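Local coordinates for RimK-related lysine biosynthesis protein (Thermococcus kodakarensis, PDB 5K2M), which binds ADP and magnesium and, as a RimK-family ATP-grasp ligase of the LysX subfamily, probably uses ATP to join substrates in amino-acid biosynthesis, at residues I5-L10 with V27-E32; R11-A16 with I47-S52; Y117-K122 with A133-R138. One frame throughout, in Å; residues are numbered along the deposited sequence.

Contact 1: residues I5-L10 with V27-E32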
loop_
_atom_site.group_PDB
_atom_site.type_symbol
_atom_site.label_atom_id
_atom_site.label_comp_id
_atom_site.label_asym_id
_atom_site.label_seq_id
_atom_site.Cartn_x
_atom_site.Cartn_y
_atom_site.Cartn_z
ATOM N N ILE A 5 -9.284 -9.533 -41.740
ATOM C CA ILE A 5 -7.997 -9.596 -42.440
ATOM C C ILE A 5 -7.093 -8.483 -41.922
ATOM O O ILE A 5 -7.395 -7.307 -42.120
ATOM C CB ILE A 5 -8.162 -9.411 -43.965
ATOM C CG1 ILE A 5 -9.138 -10.438 -44.529
ATOM C CG2 ILE A 5 -6.825 -9.542 -44.669
ATOM C CD1 ILE A 5 -9.429 -10.267 -46.004
ATOM N N THR A 6 -5.976 -8.833 -41.286
ATOM C CA THR A 6 -5.044 -7.804 -40.802
ATOM C C THR A 6 -3.945 -7.571 -41.821
ATOM O O THR A 6 -3.423 -8.519 -42.407
ATOM C CB THR A 6 -4.409 -8.150 -39.457
ATOM O OG1 THR A 6 -3.656 -9.348 -39.590
ATOM C CG2 THR A 6 -5.461 -8.326 -38.400
ATOM N N TYR A 7 -3.592 -6.305 -42.015
ATOM C CA TYR A 7 -2.732 -5.909 -43.133
ATOM C C TYR A 7 -1.962 -4.603 -42.891
ATOM O O TYR A 7 -2.362 -3.746 -42.088
ATOM C CB TYR A 7 -3.564 -5.798 -44.414
ATOM C CG TYR A 7 -4.504 -4.600 -44.477
ATOM C CD1 TYR A 7 -5.801 -4.658 -43.962
ATOM C CD2 TYR A 7 -4.103 -3.424 -45.087
ATOM C CE1 TYR A 7 -6.650 -3.563 -44.041
ATOM C CE2 TYR A 7 -4.940 -2.330 -45.165
ATOM C CZ TYR A 7 -6.204 -2.399 -44.650
ATOM O OH TYR A 7 -6.995 -1.275 -44.748
ATOM N N THR A 8 -0.852 -4.478 -43.603
ATOM C CA THR A 8 -0.040 -3.274 -43.601
ATOM C C THR A 8 -0.387 -2.482 -44.850
ATOM O O THR A 8 -0.812 -1.330 -44.773
ATOM C CB THR A 8 1.449 -3.636 -43.600
ATOM O OG1 THR A 8 1.691 -4.588 -42.560
ATOM C CG2 THR A 8 2.314 -2.386 -43.392
ATOM N N VAL A 9 -0.208 -3.121 -46.001
ATOM C CA VAL A 9 -0.684 -2.585 -47.265
ATOM C C VAL A 9 -1.481 -3.706 -47.914
ATOM O O VAL A 9 -1.300 -4.879 -47.575
ATOM C CB VAL A 9 0.472 -2.094 -48.183
ATOM C CG1 VAL A 9 1.220 -0.924 -47.549
ATOM C CG2 VAL A 9 1.446 -3.206 -48.512
ATOM N N LEU A 10 -2.371 -3.354 -48.825
ATOM C CA LEU A 10 -3.165 -4.349 -49.522
ATOM C C LEU A 10 -2.511 -4.663 -50.860
ATOM O O LEU A 10 -2.743 -3.970 -51.856
ATOM C CB LEU A 10 -4.608 -3.864 -49.708
ATOM C CG LEU A 10 -5.399 -3.641 -48.417
ATOM C CD1 LEU A 10 -6.734 -2.980 -48.715
ATOM C CD2 LEU A 10 -5.620 -4.936 -47.649
ATOM N N VAL A 27 -16.595 -9.464 -44.349
ATOM C CA VAL A 27 -15.154 -9.240 -44.245
ATOM C C VAL A 27 -14.878 -7.944 -43.486
ATOM O O VAL A 27 -15.396 -6.902 -43.857
ATOM C CB VAL A 27 -14.498 -9.156 -45.642
ATOM C CG1 VAL A 27 -12.987 -9.013 -45.519
ATOM C CG2 VAL A 27 -14.835 -10.391 -46.464
ATOM N N VAL A 28 -14.065 -8.016 -42.432
ATOM C CA VAL A 28 -13.630 -6.823 -41.689
ATOM C C VAL A 28 -12.157 -6.569 -41.969
ATOM O O VAL A 28 -11.293 -7.349 -41.545
ATOM C CB VAL A 28 -13.841 -6.995 -40.173
ATOM C CG1 VAL A 28 -13.529 -5.699 -39.422
ATOM C CG2 VAL A 28 -15.265 -7.453 -39.900
ATOM N N MET A 29 -11.879 -5.484 -42.685
ATOM C CA MET A 29 -10.521 -5.109 -43.050
ATOM C C MET A 29 -9.892 -4.370 -41.895
ATOM O O MET A 29 -10.405 -3.346 -41.473
ATOM C CB MET A 29 -10.528 -4.199 -44.276
ATOM C CG MET A 29 -11.146 -4.834 -45.505
ATOM S SD MET A 29 -10.293 -6.345 -45.961
ATOM C CE MET A 29 -8.749 -5.707 -46.584
ATOM N N LEU A 30 -8.784 -4.890 -41.376
ATOM C CA LEU A 30 -8.172 -4.316 -40.194
ATOM C C LEU A 30 -6.771 -3.878 -40.519
ATOM O O LEU A 30 -5.841 -4.677 -40.492
ATOM C CB LEU A 30 -8.138 -5.328 -39.057
ATOM C CG LEU A 30 -9.503 -5.790 -38.561
ATOM C CD1 LEU A 30 -9.384 -7.202 -38.023
ATOM C CD2 LEU A 30 -10.051 -4.840 -37.510
ATOM N N HIS A 31 -6.617 -2.605 -40.838
ATOM C CA HIS A 31 -5.293 -2.049 -40.915
ATOM C C HIS A 31 -4.701 -2.021 -39.501
ATOM O O HIS A 31 -5.423 -2.063 -38.504
ATOM C CB HIS A 31 -5.309 -0.650 -41.521
ATOM C CG HIS A 31 -3.940 -0.097 -41.734
ATOM N ND1 HIS A 31 -3.470 1.007 -41.060
ATOM C CD2 HIS A 31 -2.910 -0.541 -42.495
ATOM C CE1 HIS A 31 -2.220 1.242 -41.422
ATOM N NE2 HIS A 31 -1.857 0.312 -42.288
ATOM N N GLU A 32 -3.384 -1.964 -39.434
ATOM C CA GLU A 32 -2.658 -1.853 -38.176
ATOM C C GLU A 32 -3.137 -0.725 -37.257
ATOM O O GLU A 32 -3.180 -0.900 -36.040
ATOM C CB GLU A 32 -1.166 -1.737 -38.471
ATOM C CG GLU A 32 -0.629 -3.071 -38.928
ATOM C CD GLU A 32 0.797 -3.052 -39.429
ATOM O OE1 GLU A 32 1.310 -1.988 -39.844
ATOM O OE2 GLU A 32 1.395 -4.144 -39.423
#

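Contact 2: residues R11-A16 with I47-S52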
loop_
_atom_site.group_PDB
_atom_site.type_symbol
_atom_site.label_atom_id
_atom_site.label_comp_id
_atom_site.label_asym_id
_atom_site.label_seq_id
_atom_site.Cartn_x
_atom_site.Cartn_y
_atom_site.Cartn_z
ATOM N N ARG A 11 -1.672 -5.695 -50.861
ATOM C CA ARG A 11 -1.043 -6.190 -52.089
ATOM C C ARG A 11 -2.087 -7.007 -52.854
ATOM O O ARG A 11 -3.212 -7.195 -52.388
ATOM C CB ARG A 11 0.190 -7.068 -51.775
ATOM C CG ARG A 11 1.288 -6.381 -50.976
ATOM C CD ARG A 11 2.257 -7.363 -50.314
ATOM N NE ARG A 11 1.642 -8.135 -49.235
ATOM C CZ ARG A 11 2.274 -9.046 -48.488
ATOM N NH1 ARG A 11 3.566 -9.305 -48.686
ATOM N NH2 ARG A 11 1.614 -9.711 -47.528
ATOM N N ARG A 12 -1.721 -7.486 -54.032
ATOM C CA ARG A 12 -2.621 -8.312 -54.813
ATOM C C ARG A 12 -3.136 -9.510 -53.995
ATOM O O ARG A 12 -4.317 -9.828 -54.037
ATOM C CB ARG A 12 -1.919 -8.767 -56.095
ATOM C CG ARG A 12 -2.602 -9.904 -56.836
ATOM C CD ARG A 12 -4.021 -9.567 -57.283
ATOM N NE ARG A 12 -4.822 -10.784 -57.420
ATOM C CZ ARG A 12 -4.651 -11.706 -58.370
ATOM N NH1 ARG A 12 -3.706 -11.567 -59.303
ATOM N NH2 ARG A 12 -5.436 -12.781 -58.385
ATOM N N GLU A 13 -2.250 -10.164 -53.254
ATOM C CA GLU A 13 -2.641 -11.274 -52.386
ATOM C C GLU A 13 -3.807 -10.908 -51.446
ATOM O O GLU A 13 -4.784 -11.663 -51.346
ATOM C CB GLU A 13 -1.451 -11.779 -51.563
ATOM C CG GLU A 13 -0.426 -12.601 -52.341
ATOM C CD GLU A 13 0.699 -11.772 -52.961
ATOM O OE1 GLU A 13 1.742 -12.370 -53.311
ATOM O OE2 GLU A 13 0.551 -10.534 -53.109
ATOM N N GLU A 14 -3.710 -9.747 -50.784
ATOM C CA GLU A 14 -4.732 -9.319 -49.812
ATOM C C GLU A 14 -6.063 -8.991 -50.473
ATOM O O GLU A 14 -7.130 -9.286 -49.923
ATOM C CB GLU A 14 -4.252 -8.129 -48.964
ATOM C CG GLU A 14 -3.271 -8.509 -47.865
ATOM C CD GLU A 14 -1.871 -8.826 -48.381
ATOM O OE1 GLU A 14 -1.339 -8.037 -49.196
ATOM O OE2 GLU A 14 -1.295 -9.866 -47.976
ATOM N N MET A 15 -6.010 -8.394 -51.657
ATOM C CA MET A 15 -7.236 -8.107 -52.407
ATOM C C MET A 15 -7.925 -9.407 -52.849
ATOM O O MET A 15 -9.145 -9.491 -52.856
ATOM C CB MET A 15 -6.946 -7.209 -53.622
ATOM C CG MET A 15 -6.362 -5.828 -53.297
ATOM S SD MET A 15 -7.307 -4.814 -52.124
ATOM C CE MET A 15 -8.918 -4.690 -52.907
ATOM N N ALA A 16 -7.143 -10.418 -53.218
ATOM C CA ALA A 16 -7.711 -11.707 -53.588
ATOM C C ALA A 16 -8.304 -12.381 -52.343
ATOM O O ALA A 16 -9.405 -12.931 -52.385
ATOM C CB ALA A 16 -6.652 -12.591 -54.237
ATOM N N ILE A 47 -7.421 -13.582 -40.585
ATOM C CA ILE A 47 -6.376 -13.975 -41.517
ATOM C C ILE A 47 -5.263 -12.946 -41.393
ATOM O O ILE A 47 -5.444 -11.775 -41.717
ATOM C CB ILE A 47 -6.916 -14.047 -42.956
ATOM C CG1 ILE A 47 -7.976 -15.154 -43.043
ATOM C CG2 ILE A 47 -5.799 -14.332 -43.947
ATOM C CD1 ILE A 47 -8.831 -15.103 -44.294
ATOM N N ILE A 48 -4.119 -13.396 -40.902
ATOM C CA ILE A 48 -3.006 -12.515 -40.552
ATOM C C ILE A 48 -2.140 -12.249 -41.786
ATOM O O ILE A 48 -1.496 -13.168 -42.291
ATOM C CB ILE A 48 -2.155 -13.159 -39.444
ATOM C CG1 ILE A 48 -3.002 -13.400 -38.190
ATOM C CG2 ILE A 48 -0.937 -12.291 -39.105
ATOM C CD1 ILE A 48 -3.400 -12.150 -37.429
ATOM N N ARG A 49 -2.125 -11.004 -42.266
ATOM C CA ARG A 49 -1.394 -10.666 -43.490
ATOM C C ARG A 49 -0.449 -9.454 -43.367
ATOM O O ARG A 49 -0.035 -8.901 -44.390
ATOM C CB ARG A 49 -2.371 -10.450 -44.646
ATOM C CG ARG A 49 -3.229 -11.663 -44.973
ATOM C CD ARG A 49 -2.402 -12.826 -45.508
ATOM N NE ARG A 49 -1.666 -12.438 -46.704
ATOM C CZ ARG A 49 -0.910 -13.257 -47.429
ATOM N NH1 ARG A 49 -0.280 -12.782 -48.497
ATOM N NH2 ARG A 49 -0.785 -14.542 -47.105
ATOM N N ASN A 50 -0.067 -9.083 -42.141
ATOM C CA ASN A 50 0.835 -7.942 -41.925
ATOM C C ASN A 50 2.171 -8.191 -42.666
ATOM O O ASN A 50 2.704 -9.292 -42.599
ATOM C CB ASN A 50 1.152 -7.728 -40.433
ATOM C CG ASN A 50 -0.084 -7.626 -39.532
ATOM O OD1 ASN A 50 -0.259 -6.629 -38.829
ATOM N ND2 ASN A 50 -0.890 -8.670 -39.484
ATOM N N VAL A 51 2.731 -7.189 -43.348
ATOM C CA VAL A 51 4.019 -7.386 -44.046
ATOM C C VAL A 51 5.186 -7.635 -43.070
ATOM O O VAL A 51 6.102 -8.405 -43.362
ATOM C CB VAL A 51 4.350 -6.210 -44.991
ATOM C CG1 VAL A 51 5.698 -6.413 -45.662
ATOM C CG2 VAL A 51 3.286 -6.097 -46.066
ATOM N N SER A 52 5.150 -6.988 -41.911
ATOM C CA SER A 52 6.161 -7.208 -40.900
ATOM C C SER A 52 5.909 -8.553 -40.218
ATOM O O SER A 52 4.811 -8.810 -39.701
ATOM C CB SER A 52 6.150 -6.078 -39.865
ATOM O OG SER A 52 6.803 -6.469 -38.681
#

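Contact 3: residues Y117-K122 with A133-R138. With ADP (adenosine-5'-diphosphate), chain O.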
loop_
_atom_site.group_PDB
_atom_site.type_symbol
_atom_site.label_atom_id
_atom_site.label_comp_id
_atom_site.label_asym_id
_atom_site.label_seq_id
_atom_site.Cartn_x
_atom_site.Cartn_y
_atom_site.Cartn_z
ATOM N N TYR A 117 33.686 -24.944 -47.113
ATOM C CA TYR A 117 33.380 -23.758 -47.887
ATOM C C TYR A 117 33.034 -24.237 -49.265
ATOM O O TYR A 117 33.574 -25.226 -49.705
ATOM C CB TYR A 117 34.597 -22.841 -47.999
ATOM C CG TYR A 117 35.025 -22.143 -46.724
ATOM C CD1 TYR A 117 34.313 -21.049 -46.223
ATOM C CD2 TYR A 117 36.177 -22.551 -46.039
ATOM C CE1 TYR A 117 34.725 -20.392 -45.063
ATOM C CE2 TYR A 117 36.591 -21.910 -44.886
ATOM C CZ TYR A 117 35.876 -20.829 -44.402
ATOM O OH TYR A 117 36.314 -20.210 -43.255
ATOM N N PRO A 118 32.159 -23.527 -49.976
ATOM C CA PRO A 118 31.529 -22.294 -49.536
ATOM C C PRO A 118 30.312 -22.584 -48.686
ATOM O O PRO A 118 29.717 -23.648 -48.796
ATOM C CB PRO A 118 31.129 -21.626 -50.849
ATOM C CG PRO A 118 30.911 -22.750 -51.790
ATOM C CD PRO A 118 31.711 -23.923 -51.321
ATOM N N LEU A 119 29.947 -21.641 -47.841
ATOM C CA LEU A 119 28.771 -21.802 -47.016
ATOM C C LEU A 119 27.875 -20.584 -47.167
ATOM O O LEU A 119 28.271 -19.567 -47.740
ATOM C CB LEU A 119 29.151 -22.080 -45.556
ATOM C CG LEU A 119 30.122 -21.131 -44.857
ATOM C CD1 LEU A 119 29.379 -19.904 -44.361
ATOM C CD2 LEU A 119 30.784 -21.822 -43.681
ATOM N N VAL A 120 26.654 -20.721 -46.663
ATOM C CA VAL A 120 25.658 -19.683 -46.746
ATOM C C VAL A 120 25.322 -19.183 -45.351
ATOM O O VAL A 120 25.013 -19.965 -44.449
ATOM C CB VAL A 120 24.396 -20.192 -47.466
ATOM C CG1 VAL A 120 23.275 -19.176 -47.366
ATOM C CG2 VAL A 120 24.725 -20.500 -48.929
ATOM N N SER A 121 25.412 -17.867 -45.201
ATOM C CA SER A 121 25.051 -17.168 -43.989
ATOM C C SER A 121 23.697 -16.492 -44.219
ATOM O O SER A 121 23.471 -15.895 -45.272
ATOM C CB SER A 121 26.099 -16.093 -43.693
ATOM O OG SER A 121 25.693 -15.290 -42.607
ATOM N N LYS A 122 22.809 -16.567 -43.242
ATOM C CA LYS A 122 21.524 -15.896 -43.369
ATOM C C LYS A 122 20.952 -15.596 -42.000
ATOM O O LYS A 122 21.201 -16.348 -41.057
ATOM C CB LYS A 122 20.549 -16.745 -44.190
ATOM C CG LYS A 122 20.202 -18.066 -43.558
ATOM C CD LYS A 122 19.207 -18.844 -44.395
ATOM C CE LYS A 122 19.839 -19.562 -45.569
ATOM N NZ LYS A 122 18.913 -20.584 -46.157
ATOM N N ALA A 133 24.274 -14.290 -47.576
ATOM C CA ALA A 133 25.663 -14.174 -48.011
ATOM C C ALA A 133 26.246 -15.534 -48.364
ATOM O O ALA A 133 26.109 -16.493 -47.604
ATOM C CB ALA A 133 26.507 -13.521 -46.937
ATOM N N LYS A 134 26.908 -15.596 -49.519
ATOM C CA LYS A 134 27.715 -16.742 -49.911
ATOM C C LYS A 134 29.160 -16.472 -49.504
ATOM O O LYS A 134 29.793 -15.527 -49.991
ATOM C CB LYS A 134 27.616 -16.958 -51.416
ATOM C CG LYS A 134 28.324 -18.191 -51.941
ATOM C CD LYS A 134 28.030 -18.364 -53.418
ATOM C CE LYS A 134 28.555 -19.681 -53.965
ATOM N NZ LYS A 134 30.017 -19.638 -54.158
ATOM N N VAL A 135 29.670 -17.322 -48.618
ATOM C CA VAL A 135 30.974 -17.156 -48.004
ATOM C C VAL A 135 31.913 -18.249 -48.484
ATOM O O VAL A 135 31.725 -19.417 -48.153
ATOM C CB VAL A 135 30.826 -17.243 -46.482
ATOM C CG1 VAL A 135 32.175 -17.115 -45.783
ATOM C CG2 VAL A 135 29.867 -16.174 -46.006
ATOM N N ASN A 136 32.940 -17.854 -49.235
ATOM C CA ASN A 136 33.841 -18.788 -49.900
ATOM C C ASN A 136 35.134 -19.053 -49.144
ATOM O O ASN A 136 35.833 -20.028 -49.438
ATOM C CB ASN A 136 34.180 -18.281 -51.298
ATOM C CG ASN A 136 32.960 -18.128 -52.173
ATOM O OD1 ASN A 136 31.991 -18.873 -52.049
ATOM N ND2 ASN A 136 32.994 -17.151 -53.060
ATOM N N ASP A 137 35.465 -18.191 -48.182
ATOM C CA ASP A 137 36.679 -18.366 -47.410
ATOM C C ASP A 137 36.626 -17.666 -46.066
ATOM O O ASP A 137 35.636 -17.024 -45.729
ATOM C CB ASP A 137 37.909 -17.913 -48.226
ATOM C CG ASP A 137 37.836 -16.456 -48.656
ATOM O OD1 ASP A 137 37.295 -15.617 -47.901
ATOM O OD2 ASP A 137 38.352 -16.152 -49.757
ATOM N N ARG A 138 37.705 -17.826 -45.305
ATOM C CA ARG A 138 37.826 -17.299 -43.959
ATOM C C ARG A 138 37.674 -15.772 -43.932
ATOM O O ARG A 138 36.993 -15.232 -43.063
ATOM C CB ARG A 138 39.172 -17.756 -43.376
ATOM C CG ARG A 138 39.563 -17.160 -42.034
ATOM C CD ARG A 138 38.606 -17.526 -40.912
ATOM N NE ARG A 138 39.092 -16.957 -39.656
ATOM C CZ ARG A 138 39.473 -17.637 -38.580
ATOM N NH1 ARG A 138 39.399 -18.954 -38.522
ATOM N NH2 ARG A 138 39.916 -16.972 -37.530
HETATM P PB ADP O . 14.493 -16.067 -47.384
HETATM O O1B ADP O . 13.859 -16.410 -48.704
HETATM O O2B ADP O . 15.192 -14.728 -47.361
HETATM O O3B ADP O . 13.609 -16.241 -46.175
HETATM P PA ADP O . 16.004 -18.452 -48.026
HETATM O O1A ADP O . 14.741 -18.989 -48.670
HETATM O O2A ADP O . 16.735 -19.406 -47.137
HETATM O O3A ADP O . 15.728 -17.099 -47.206
HETATM O "O5'" ADP O . 17.018 -17.959 -49.166
HETATM C "C5'" ADP O . 16.577 -17.206 -50.273
HETATM C "C4'" ADP O . 17.054 -17.855 -51.561
HETATM O "O4'" ADP O . 18.485 -17.906 -51.567
HETATM C "C3'" ADP O . 16.571 -19.279 -51.782
HETATM O "O3'" ADP O . 15.309 -19.316 -52.466
HETATM C "C2'" ADP O . 17.699 -19.853 -52.619
HETATM O "O2'" ADP O . 17.565 -19.519 -53.999
HETATM C "C1'" ADP O . 18.931 -19.142 -52.111
HETATM N N9 ADP O . 19.575 -19.934 -51.053
HETATM C C8 ADP O . 19.339 -19.844 -49.728
HETATM N N7 ADP O . 20.081 -20.723 -49.031
HETATM C C5 ADP O . 20.804 -21.406 -49.936
HETATM C C6 ADP O . 21.809 -22.467 -49.888
HETATM N N6 ADP O . 22.187 -22.997 -48.705
HETATM N N1 ADP O . 22.327 -22.885 -51.060
HETATM C C2 ADP O . 21.958 -22.369 -52.241
HETATM N N3 ADP O . 21.052 -21.401 -52.368
HETATM C C4 ADP O . 20.461 -20.888 -51.269
#

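Contact 1: residues I5-L10 with V27-E32
I5 and Y7 tie their strand to that of V27-H31 through the backbone hydrogen bonds of a parallel strand pair. I5 N gives its hydrogen to V28 O at 3.0 Å, I5 O accepts from L30 N at 2.9 Å, and Y7 N reaches L30 O at 3.2 Å. A weak bond from E32 N to Y7 O ends the series.

The apolar contacts gather around M29, whose chain is bent at chi2 and chi3. Its sulfur lies beside I5 CD1, which also meets V27 CG1. M29 CE touches both Y7 CE1 and L10 CD2, the approach to L10 CD2 being tight at 3.4 Å. On the other side of the sheet, T6 CG2 leans on L30 CB, and F63 of helix 53-65 covers both residues.

Aromatic contacts centre on Y7. Its CG sits between its own backbone N and carbonyl carbon (chi1 72°), starting the ring out toward the second strand; H31 CA lies over one ring face, toward the rim, and L10 CD2 over the opposite one. H31 CB makes an off-centre CH-pi contact, 4.2 Å from the Y7 centroid, and the two rings meet obliquely, their planes 55° apart.

Polar side chains meet at the strand ends. T8 OG1 donates weakly to E32 OE2 at 3.2 Å; its stronger partner is V51 N. The chain of another protein stacks a polar side chain on the H31 ring.

Strand 2-7, helix 12-24 and strand 26-31 thus form a beta-alpha-beta unit, its helix lying against I5, V27 and M29, as in an open parallel alpha/beta sheet.

Contact 2: residues R11-A16 with I47-S52
R11 and R49 converge on the carboxylate of E14, a buried salt-bridge network that joins the first turn of helix 12-24 to the C-terminal end of strand 45-49. The two arginines approach side-on but share the acid differently. R11 spreads its grip over both oxygens, NE going to OE1 and NH2 to OE2 of E14, each on the syn side but tilted out of the carboxylate plane. R49 directs both nitrogens to one atom: its NE meets the anti lone pair of E14 OE2 at 2.9 Å, while NH1 comes nearly along the C-O bond of that oxygen at 3.1 Å, the carboxylate and guanidinium planes 31° apart.

E14 OE2 takes three hydrogens. OE1 takes two, the second from R11 N, so the acid is gripped by five N-H groups and its rotation is fixed. The bend at chi2 (75°) turns CD of E14 out of an extended line, letting the carboxylate fold back toward R11 N.

The two guanidinium groups, turned 43° from each other, bring R11 NH2 and R49 NH1 within 3.7 Å. An alanine in place of E14 would probably leave these two like charges without their common mate and the R11 guanidinium less firmly held, with E247 still its partner.

Further partners come from the loop after the magnesium ligand N243: E247 pairs with R11 NH1, and M246 O accepts from R49 NH1. R49 lies near that site, not in it, its side chain about 9 Å from that of N243. E13 CB touches R49 NH1 as the two side chains cross at about a right angle. Over the centre of one R11 guanidinium face sits V51 CG2, 3.9 Å from CZ of R11.

Contact 3: residues Y117-K122 with A133-R138
Y117 meets the residues that follow the second strand of a beta hairpin, 119-122 with 133-135, at the edge of an antiparallel sheet in the ATP-grasp domain. D137 CA lies over one face of the Y117 ring, 3.8 Å from its centroid in a CH-pi contact, while V135 O approaches the ring edge in plane.

P118, after a cis peptide bond, sets CB against N136 OD1; that oxygen accepts from K134 NZ, and N136 ND2 bonds to D137 of the third subunit, another copy of this protein.

At L119 the pairing with V135 is hydrogen-bonded: L119 N donates to V135 O at 2.9 Å, and V135 N returns an almost straight bond to L119 O at 2.8 Å. L119 CD1 rests on V135 CB, the two side chains side by side and pointing the same way.

V120 is opposite K134 in a non-hydrogen-bonded pair; on the face they share it packs against the adenine, its CG2 3.6 Å from ADP N6.

S121 and A133 close a second hydrogen-bonded pair, with S121 N and A133 N each bonded to the other's carbonyl oxygen; S121 CB and A133 CB also touch.

K122 is bent at chi3 (80°), which turns CE toward the nucleotide; NZ, also bonded to Q162 OE1, reaches ADP N7 at 3.1 Å and phosphate oxygen O2A at 2.7 Å.

In the fold
Contacts 1 and 2 work as one unit, their centres about 7 Å apart. Both are buried and reach the parallel sheet, and helix 12-24, which carries one side of contact 2, connects the two strands of contact 1. T6 O with R49 N and T8 OG1 with V51 N are probable hydrogen bonds between them. Contact 1 relies on strand pairing and apolar or aromatic packing, contact 2 on charged side chains where the helix begins. Contact 3 lies across the chain's centre, about 33 Å from contact 2 between centres. Only partly buried, it combines antiparallel pairing with direct ADP binding, whereas contact 2 merely comes near the magnesium and contact 1 is away from both.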